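Local coordinates for putative exported protein (Peptoclostridium difficile, PDB 5TTA) that is of unknown function but is probably made with a signal peptide and exported, and belongs to the DUF5780 family of the E-set clan, at residues N38-I43 / S219-S224; N176-A179 / N183-D186; V203-S208 / V238-L243; I207-Q212 / E227-S232. All coordinates share one frame; numbering follows the deposited sequence.

Contact 1: residues N38-I43 / S219-S224; sequences NIPLFI and SVWKNS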
# COMPACT_ATOMS: atom_id res chain seq x y z
N ASN A 38 17.30 21.16 21.38
CA ASN A 38 17.19 21.94 20.16
C ASN A 38 16.15 21.32 19.24
O ASN A 38 16.29 20.16 18.82
CB ASN A 38 18.53 22.05 19.44
CG ASN A 38 18.59 23.26 18.53
OD1 ASN A 38 18.29 23.18 17.34
ND2 ASN A 38 18.96 24.40 19.10
N ILE A 39 15.12 22.10 18.92
CA ILE A 39 13.97 21.62 18.16
C ILE A 39 14.45 21.25 16.77
O ILE A 39 15.09 22.08 16.08
CB ILE A 39 12.84 22.67 18.15
CG1 ILE A 39 12.27 22.89 19.56
CG2 ILE A 39 11.70 22.19 17.30
CD1 ILE A 39 13.11 23.73 20.53
N PRO A 40 14.24 20.01 16.32
CA PRO A 40 14.76 19.60 15.01
C PRO A 40 13.93 20.11 13.84
O PRO A 40 14.41 20.10 12.70
CB PRO A 40 14.73 18.06 15.09
CG PRO A 40 13.58 17.77 16.02
CD PRO A 40 13.66 18.87 17.07
N LEU A 41 12.69 20.53 14.07
CA LEU A 41 11.81 21.01 13.00
C LEU A 41 11.34 22.40 13.40
O LEU A 41 10.66 22.56 14.41
CB LEU A 41 10.62 20.07 12.79
CG LEU A 41 9.61 20.42 11.71
CD1 LEU A 41 10.31 20.47 10.32
CD2 LEU A 41 8.51 19.38 11.69
N PHE A 42 11.74 23.40 12.62
CA PHE A 42 11.51 24.80 12.97
C PHE A 42 10.29 25.32 12.25
O PHE A 42 10.22 25.23 11.02
CB PHE A 42 12.71 25.67 12.59
CG PHE A 42 12.70 27.02 13.24
CD1 PHE A 42 12.27 28.13 12.55
CD2 PHE A 42 13.15 27.17 14.54
CE1 PHE A 42 12.28 29.39 13.14
CE2 PHE A 42 13.15 28.42 15.16
CZ PHE A 42 12.71 29.53 14.45
N ILE A 43 9.36 25.91 12.99
CA ILE A 43 8.21 26.53 12.33
C ILE A 43 8.53 28.01 12.15
O ILE A 43 8.56 28.78 13.11
CB ILE A 43 6.91 26.32 13.10
CG1 ILE A 43 6.59 24.84 13.18
CG2 ILE A 43 5.75 27.06 12.38
CD1 ILE A 43 5.31 24.54 13.93
N SER A 219 13.87 6.82 14.80
CA SER A 219 13.86 7.48 16.10
C SER A 219 12.82 8.61 16.15
O SER A 219 12.51 9.26 15.14
CB SER A 219 15.26 8.00 16.44
OG SER A 219 15.69 8.97 15.52
N VAL A 220 12.28 8.84 17.35
CA VAL A 220 11.17 9.77 17.58
C VAL A 220 11.63 10.81 18.60
O VAL A 220 12.06 10.46 19.70
CB VAL A 220 9.91 9.03 18.09
CG1 VAL A 220 8.77 10.03 18.38
CG2 VAL A 220 9.48 7.96 17.06
N TRP A 221 11.57 12.09 18.22
CA TRP A 221 11.80 13.21 19.11
C TRP A 221 10.45 13.80 19.52
O TRP A 221 9.61 14.09 18.67
CB TRP A 221 12.67 14.28 18.45
CG TRP A 221 12.85 15.52 19.28
CD1 TRP A 221 13.85 15.76 20.20
CD2 TRP A 221 12.03 16.69 19.26
NE1 TRP A 221 13.69 17.00 20.75
CE2 TRP A 221 12.58 17.60 20.19
CE3 TRP A 221 10.89 17.07 18.56
CZ2 TRP A 221 12.02 18.86 20.44
CZ3 TRP A 221 10.35 18.33 18.80
CH2 TRP A 221 10.91 19.20 19.72
N LYS A 222 10.25 13.96 20.82
CA LYS A 222 9.03 14.55 21.34
C LYS A 222 9.35 15.88 21.99
O LYS A 222 10.37 16.02 22.67
CB LYS A 222 8.36 13.63 22.36
CG LYS A 222 7.78 12.40 21.78
CD LYS A 222 7.13 11.53 22.84
CE LYS A 222 6.80 10.17 22.29
NZ LYS A 222 6.08 9.36 23.31
N ASN A 223 8.48 16.86 21.77
CA ASN A 223 8.66 18.20 22.32
C ASN A 223 8.22 18.22 23.79
O ASN A 223 7.03 18.18 24.08
CB ASN A 223 7.87 19.21 21.48
CG ASN A 223 8.18 20.62 21.87
OD1 ASN A 223 8.94 20.87 22.82
ND2 ASN A 223 7.62 21.57 21.13
N SER A 224 9.18 18.28 24.71
CA SER A 224 8.82 18.24 26.12
C SER A 224 8.04 19.49 26.55
O SER A 224 7.32 19.44 27.56
CB SER A 224 10.07 18.04 26.99
OG SER A 224 11.04 19.06 26.80

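Contact 2: residues N176-A179 / N183-D186; sequences NAIA and NQND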
# COMPACT_ATOMS: atom_id res chain seq x y z
N ASN A 176 10.17 10.14 0.79
CA ASN A 176 9.53 11.45 0.80
C ASN A 176 9.91 12.32 2.00
O ASN A 176 9.21 13.29 2.28
CB ASN A 176 8.01 11.28 0.77
CG ASN A 176 7.51 10.86 -0.57
OD1 ASN A 176 7.58 11.63 -1.53
ND2 ASN A 176 7.01 9.64 -0.66
N ALA A 177 10.98 11.99 2.70
CA ALA A 177 11.31 12.72 3.92
C ALA A 177 11.79 14.15 3.62
O ALA A 177 12.28 14.45 2.52
CB ALA A 177 12.39 11.98 4.71
N ILE A 178 11.64 15.03 4.61
CA ILE A 178 12.20 16.37 4.54
C ILE A 178 13.69 16.27 4.83
O ILE A 178 14.09 15.88 5.94
CB ILE A 178 11.51 17.33 5.53
CG1 ILE A 178 10.00 17.38 5.28
CG2 ILE A 178 12.09 18.71 5.37
CD1 ILE A 178 9.20 18.11 6.36
N ALA A 179 14.52 16.63 3.85
CA ALA A 179 15.97 16.46 3.96
C ALA A 179 16.55 17.45 4.96
O ALA A 179 15.95 18.50 5.21
CB ALA A 179 16.62 16.64 2.59
N ASN A 183 14.05 23.91 3.49
CA ASN A 183 12.90 24.77 3.78
C ASN A 183 11.73 24.34 2.90
O ASN A 183 11.90 24.17 1.69
CB ASN A 183 13.23 26.24 3.48
CG ASN A 183 14.48 26.71 4.18
OD1 ASN A 183 15.37 27.28 3.56
ND2 ASN A 183 14.55 26.48 5.48
N GLN A 184 10.54 24.17 3.48
CA GLN A 184 9.39 23.94 2.61
C GLN A 184 8.11 24.40 3.29
O GLN A 184 8.02 24.45 4.51
CB GLN A 184 9.26 22.48 2.19
CG GLN A 184 8.97 21.50 3.28
CD GLN A 184 8.92 20.08 2.74
OE1 GLN A 184 9.85 19.62 2.08
NE2 GLN A 184 7.81 19.39 3.00
N ASN A 185 7.11 24.71 2.46
CA ASN A 185 5.75 24.99 2.92
C ASN A 185 4.91 23.72 2.86
O ASN A 185 4.85 23.05 1.81
CB ASN A 185 5.07 26.06 2.04
CG ASN A 185 5.62 27.44 2.27
OD1 ASN A 185 5.97 27.82 3.39
ND2 ASN A 185 5.71 28.21 1.20
N ASP A 186 4.24 23.41 3.96
CA ASP A 186 3.23 22.37 4.00
C ASP A 186 1.88 23.04 4.18
O ASP A 186 1.65 23.72 5.19
CB ASP A 186 3.53 21.37 5.12
CG ASP A 186 4.72 20.46 4.79
OD1 ASP A 186 5.32 20.64 3.71
OD2 ASP A 186 5.06 19.58 5.62

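Contact 3: residues V203-S208 / V238-L243; sequences VKYIIS and VSNSVL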
# COMPACT_ATOMS: atom_id res chain seq x y z
N VAL A 203 -10.55 33.68 10.58
CA VAL A 203 -9.28 33.35 11.23
C VAL A 203 -8.26 34.41 10.85
O VAL A 203 -7.97 34.60 9.66
CB VAL A 203 -8.79 31.96 10.83
CG1 VAL A 203 -7.38 31.73 11.37
CG2 VAL A 203 -9.74 30.88 11.32
N LYS A 204 -7.71 35.11 11.85
CA LYS A 204 -6.70 36.12 11.62
C LYS A 204 -5.30 35.63 11.95
O LYS A 204 -4.33 36.03 11.30
CB LYS A 204 -7.02 37.37 12.47
CG LYS A 204 -6.07 38.55 12.30
CD LYS A 204 -6.09 39.10 10.88
CE LYS A 204 -5.70 40.58 10.87
NZ LYS A 204 -4.26 40.77 11.13
N TYR A 205 -5.18 34.72 12.92
CA TYR A 205 -3.89 34.24 13.36
C TYR A 205 -3.97 32.75 13.59
O TYR A 205 -4.94 32.23 14.15
CB TYR A 205 -3.45 34.92 14.68
CG TYR A 205 -3.49 36.43 14.70
CD1 TYR A 205 -2.39 37.18 14.25
CD2 TYR A 205 -4.58 37.11 15.24
CE1 TYR A 205 -2.40 38.55 14.29
CE2 TYR A 205 -4.59 38.49 15.30
CZ TYR A 205 -3.51 39.21 14.81
OH TYR A 205 -3.53 40.58 14.86
N ILE A 206 -2.92 32.07 13.18
CA ILE A 206 -2.72 30.66 13.46
C ILE A 206 -1.39 30.56 14.18
O ILE A 206 -0.39 31.11 13.71
CB ILE A 206 -2.73 29.83 12.17
CG1 ILE A 206 -4.13 29.91 11.55
CG2 ILE A 206 -2.30 28.39 12.44
CD1 ILE A 206 -4.20 29.28 10.24
N ILE A 207 -1.38 29.93 15.36
CA ILE A 207 -0.12 29.68 16.04
C ILE A 207 0.03 28.18 16.15
O ILE A 207 -0.97 27.47 16.29
CB ILE A 207 -0.06 30.37 17.43
CG1 ILE A 207 -1.17 29.86 18.33
CG2 ILE A 207 -0.21 31.91 17.26
CD1 ILE A 207 -1.04 30.37 19.81
N SER A 208 1.27 27.69 16.03
CA SER A 208 1.54 26.27 15.91
C SER A 208 2.67 25.83 16.83
O SER A 208 3.46 26.65 17.35
CB SER A 208 1.87 25.88 14.47
OG SER A 208 0.91 26.47 13.59
N VAL A 238 -5.66 35.51 23.92
CA VAL A 238 -4.24 35.85 23.77
C VAL A 238 -4.15 37.30 23.32
O VAL A 238 -4.98 37.76 22.53
CB VAL A 238 -3.56 34.93 22.74
CG1 VAL A 238 -2.10 35.39 22.48
CG2 VAL A 238 -3.59 33.48 23.19
N SER A 239 -3.14 38.02 23.81
CA SER A 239 -3.02 39.44 23.47
C SER A 239 -2.60 39.61 22.01
O SER A 239 -2.03 38.72 21.37
CB SER A 239 -2.02 40.14 24.40
OG SER A 239 -0.69 39.88 24.01
N ASN A 240 -2.94 40.78 21.46
CA ASN A 240 -2.61 41.01 20.05
C ASN A 240 -1.11 41.13 19.86
O ASN A 240 -0.59 40.71 18.82
CB ASN A 240 -3.33 42.25 19.52
CG ASN A 240 -4.75 41.95 19.07
OD1 ASN A 240 -5.69 42.06 19.85
ND2 ASN A 240 -4.90 41.55 17.82
N SER A 241 -0.40 41.63 20.87
CA SER A 241 1.06 41.73 20.78
C SER A 241 1.71 40.36 20.68
O SER A 241 2.61 40.15 19.85
CB SER A 241 1.62 42.49 21.98
OG SER A 241 3.02 42.30 22.03
N VAL A 242 1.27 39.42 21.52
CA VAL A 242 1.77 38.05 21.43
C VAL A 242 1.45 37.44 20.06
O VAL A 242 2.32 36.84 19.42
CB VAL A 242 1.20 37.20 22.57
CG1 VAL A 242 1.48 35.72 22.32
CG2 VAL A 242 1.83 37.64 23.96
N LEU A 243 0.20 37.56 19.60
CA LEU A 243 -0.14 36.95 18.32
C LEU A 243 0.65 37.59 17.18
O LEU A 243 1.20 36.88 16.33
CB LEU A 243 -1.64 37.04 18.06
CG LEU A 243 -2.50 36.23 19.03
CD1 LEU A 243 -3.98 36.58 18.89
CD2 LEU A 243 -2.28 34.74 18.84

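Contact 4: residues I207-Q212 / E227-S232; sequences ISCVKQ and ENWLKS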
# COMPACT_ATOMS: atom_id res chain seq x y z
N ILE A 207 -1.38 29.93 15.36
CA ILE A 207 -0.12 29.68 16.04
C ILE A 207 0.03 28.18 16.15
O ILE A 207 -0.97 27.47 16.29
CB ILE A 207 -0.06 30.37 17.43
CG1 ILE A 207 -1.17 29.86 18.33
CG2 ILE A 207 -0.21 31.91 17.26
CD1 ILE A 207 -1.04 30.37 19.81
N SER A 208 1.27 27.69 16.03
CA SER A 208 1.54 26.27 15.91
C SER A 208 2.67 25.83 16.83
O SER A 208 3.46 26.65 17.35
CB SER A 208 1.87 25.88 14.47
OG SER A 208 0.91 26.47 13.59
N CYS A 209 2.72 24.52 17.06
CA CYS A 209 3.78 23.93 17.87
C CYS A 209 4.02 22.51 17.39
O CYS A 209 3.06 21.75 17.21
CB CYS A 209 3.40 23.94 19.37
SG CYS A 209 4.69 23.35 20.52
N VAL A 210 5.29 22.16 17.20
CA VAL A 210 5.68 20.79 16.89
C VAL A 210 5.43 19.93 18.12
O VAL A 210 5.89 20.26 19.21
CB VAL A 210 7.16 20.73 16.50
CG1 VAL A 210 7.58 19.27 16.27
CG2 VAL A 210 7.43 21.59 15.24
N LYS A 211 4.70 18.84 17.93
CA LYS A 211 4.42 17.89 19.00
C LYS A 211 5.49 16.80 19.03
O LYS A 211 6.06 16.52 20.08
CB LYS A 211 3.01 17.30 18.83
CG LYS A 211 2.57 16.24 19.86
CD LYS A 211 1.09 15.90 19.63
CE LYS A 211 0.54 14.89 20.65
NZ LYS A 211 0.94 13.50 20.34
N GLN A 212 5.80 16.23 17.88
CA GLN A 212 6.89 15.27 17.78
C GLN A 212 7.32 15.16 16.32
O GLN A 212 6.62 15.61 15.41
CB GLN A 212 6.47 13.89 18.30
CG GLN A 212 5.34 13.22 17.52
CD GLN A 212 5.14 11.77 17.97
OE1 GLN A 212 4.80 11.52 19.12
NE2 GLN A 212 5.38 10.83 17.07
N GLU A 227 3.11 19.96 26.06
CA GLU A 227 1.90 19.92 26.89
C GLU A 227 1.63 21.27 27.53
O GLU A 227 0.48 21.73 27.57
CB GLU A 227 1.99 18.81 27.95
CG GLU A 227 1.72 17.42 27.41
CD GLU A 227 0.41 17.31 26.62
OE1 GLU A 227 0.39 16.59 25.59
OE2 GLU A 227 -0.60 17.93 27.03
N ASN A 228 2.70 21.94 27.98
CA ASN A 228 2.57 23.28 28.57
C ASN A 228 2.02 24.27 27.56
O ASN A 228 1.18 25.11 27.89
CB ASN A 228 3.93 23.79 29.08
CG ASN A 228 4.47 23.00 30.25
OD1 ASN A 228 3.72 22.33 30.97
ND2 ASN A 228 5.78 23.08 30.45
N TRP A 229 2.53 24.20 26.32
CA TRP A 229 2.07 25.12 25.28
C TRP A 229 0.57 24.93 25.04
O TRP A 229 -0.20 25.90 25.04
CB TRP A 229 2.87 24.87 24.00
CG TRP A 229 2.43 25.63 22.79
CD1 TRP A 229 2.87 26.86 22.38
CD2 TRP A 229 1.45 25.22 21.83
NE1 TRP A 229 2.22 27.24 21.23
CE2 TRP A 229 1.36 26.24 20.85
CE3 TRP A 229 0.68 24.06 21.67
CZ2 TRP A 229 0.50 26.15 19.74
CZ3 TRP A 229 -0.17 23.97 20.58
CH2 TRP A 229 -0.25 25.01 19.62
N LEU A 230 0.13 23.68 24.89
CA LEU A 230 -1.28 23.41 24.66
C LEU A 230 -2.12 23.92 25.82
O LEU A 230 -3.16 24.56 25.62
CB LEU A 230 -1.48 21.92 24.43
CG LEU A 230 -2.86 21.51 23.91
CD1 LEU A 230 -3.06 22.03 22.48
CD2 LEU A 230 -3.02 19.98 23.96
N LYS A 231 -1.66 23.69 27.05
CA LYS A 231 -2.44 24.13 28.20
C LYS A 231 -2.49 25.66 28.29
O LYS A 231 -3.53 26.23 28.63
CB LYS A 231 -1.86 23.51 29.48
CG LYS A 231 -2.63 23.86 30.77
CD LYS A 231 -4.14 23.68 30.61
CE LYS A 231 -4.54 22.23 30.32
NZ LYS A 231 -6.02 22.04 30.35
N SER A 232 -1.39 26.34 27.96
CA SER A 232 -1.38 27.80 28.03
C SER A 232 -2.29 28.45 26.99
O SER A 232 -2.87 29.51 27.26
CB SER A 232 0.04 28.31 27.85
OG SER A 232 0.87 27.87 28.90

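Contact 1: residues N38-I43 / S219-S224
Trp221 holds CG anti to its backbone nitrogen (chi1 175°) with the ring turned across the chain (chi2 90°), which turns one face of the indole toward Pro40; Ile39, with CG1 beside its own nitrogen, brings both CG1 and CG2 to the far end of the same ring. The contact is a proline-tryptophan CH-pi contact, joining the lead-in to strand 41-50, in a three-stranded antiparallel sheet, to strand 220-222, an antiparallel neighbour of strand 205-215 in the second sheet. Evidence for the CH-pi contact is direct: Pro40 CD stands 3.4 Å from the centroid of the six-membered ring of Trp221, only 8° off the ring normal. Pro40 CG follows alongside, 3.8 Å from Trp221 CD2, so the proline ring meets the indole through two of its methylenes. On the opposite face of Trp221 lies the backbone nitrogen of Asn223, offset toward the rim. Pro40 is buried and also packs on Phe215 of strand 205-215, whereas Ile39 is exposed, so the contact runs from the interior to the surface. At the outer end of the indole, Ile39 CG2 approaches Trp221 CH2 obliquely at 3.9 Å.

Contact 2: residues N176-A179 / N183-D186
Ile178 and Gln184 form the close part of this contact: Ile178 CG1 sits 3.7 Å from Gln184 NE2 and 3.9 Å from Gln184 CD, so an aliphatic branch lies against the amide group. Ile178 CD1 lies 3.9 Å from Gln184 NE2, while Ile178 CG2 comes only to 4.1 Å from Gln184 OE1. Gln184 reaches across because CG lies between the backbone nitrogen and carbonyl carbon (chi1 65°) and the chain then runs extended. Its amide is anchored within the strand: Gln184 NE2 donates to Asp186 OD1 at 2.9 Å with an N-H...O angle of 152°, the acceptor using its syn lone pair and lying 18° out of the plane of the Gln184 amide. Asp186 OD2 is taken by the hydroxyl of Tyr75, so the carboxylate that positions Gln184 is itself held from its other oxygen. The looser part lies toward Asp186, where Ile178 CD1 is 4.5 Å from Asp186 OD2. Ile178 is buried, Gln184 and Asp186 are partly exposed, and the flanking Asn183 and Asn185 are exposed. With backbone bonds from Ile178 to Ile72 and from Gln184 to Leu64, the geometry is that of a short loop connection from helix 156-175 into strand 183-189, an edge strand, within this chain, of a three-stranded antiparallel sheet.

Contact 3: residues V203-S208 / V238-L243
Tyr205 and Leu243 bury 87 and 86 Å² in this contact, far more than any other residue of the two segments. Leu243 CB lies over the Tyr205 ring, 3.9 Å from its centroid and 11° off the normal, a CH-pi contact. The two methyls of the leucine then diverge: Leu243 CD1 reaches Tyr205 CD2 at 3.7 Å, and Leu243 CD2 meets Ile207 CG2 at 3.8 Å, with the last two side chains crossing at about a right angle. Tyr205 directs its ring to the helix with CG beside the backbone nitrogen, and Lys204 CG packs on the opposite ring face. Lys204 and Tyr205 form a classic beta bulge opposite Tyr82. Ser239 is the N-cap just ahead of helix 240-244, and its OG accepts from Val242 N at 3.2 Å. Polar contact across the segments is slight: Asn240 ND2 donates weakly to Tyr205 OH at 3.4 Å with an angle of 138°, the amide and ring planes being 70° apart. Each group has a stronger partner elsewhere, Glu244 for the tyrosine hydroxyl and Lys84 O for the asparagine amide. The short helix is thus seated on strand 205-215 mainly by apolar packing, with polar groups at its margin.

Contact 4: residues I207-Q212 / E227-S232
Ring-face contacts dominate between Cys209 and Trp229. Cys209 CB stands 3.3 Å from the centroid of the six-membered ring of Trp229, 10° off its normal, a CH-pi contact centred over the face. The nearest atoms confirm the position: Cys209 CB is 3.4 Å from both Trp229 CD2 and Trp229 CE2, the bond shared by the two rings. The thiol continues over the five-membered ring, with Cys209 SG 4.1 Å from its centroid and 21° off the normal, a sulfur-aromatic contact. This follows from SG lying anti to the cysteine nitrogen, which carries the sulfur along the indole. Trp229 also has CG anti to its nitrogen, directing the ring from the helix down onto the strand.

Backbone and apolar contacts gather near Trp229 CZ2. Ser208 C lies 3.6 Å from Trp229 CZ2, Ile207 O sits at the ring edge in its plane, and Ile207 CG1 adds a looser apolar touch at 4.3 Å from the same carbon. Here helix 226-233 packs on a face of the antiparallel sheet containing strand 205-215, the helix and strand segments running nearly antiparallel, 150° between their directions and 9.6 Å apart at closest approach. Further along the strand, Lys211 and Gln212 make a classic beta bulge opposite Glu76.

Hydrogen bonds and a salt bridge complete the surroundings. Trp229 NE1 bonds the hydroxyl of Tyr246, fixing the indole from its edge, and Lys211 forms a salt bridge with Glu76. Within the helix, Asn228 O accepts from Ser232 N and, at 3.0 Å, from Ser232 OG, the two donors arriving from opposite faces of the carbonyl plane.

Three of the contacts gather around strand 205-215. Contacts 3 and 4 share Ile207 and Ser208 on it, with centres about 14 Å apart, and receive the successive helices 240-244 and 226-233. The centres of contacts 1 and 4 are about 12 Å apart, and Asn223 joins them, its ND2 2.9 Å from Val210 O. Contact 2 stands apart, its centre about 15 Å from that of contact 1 and about 25 Å from that of contact 3, nested in the chain within the long loop that contact 1 closes and preceding contacts 3 and 4. Helices 226-233 and 240-244 thus pack along one strand, which strand 220-222 flanks, while contact 1 ties that region to the N-terminal part of the modelled chain.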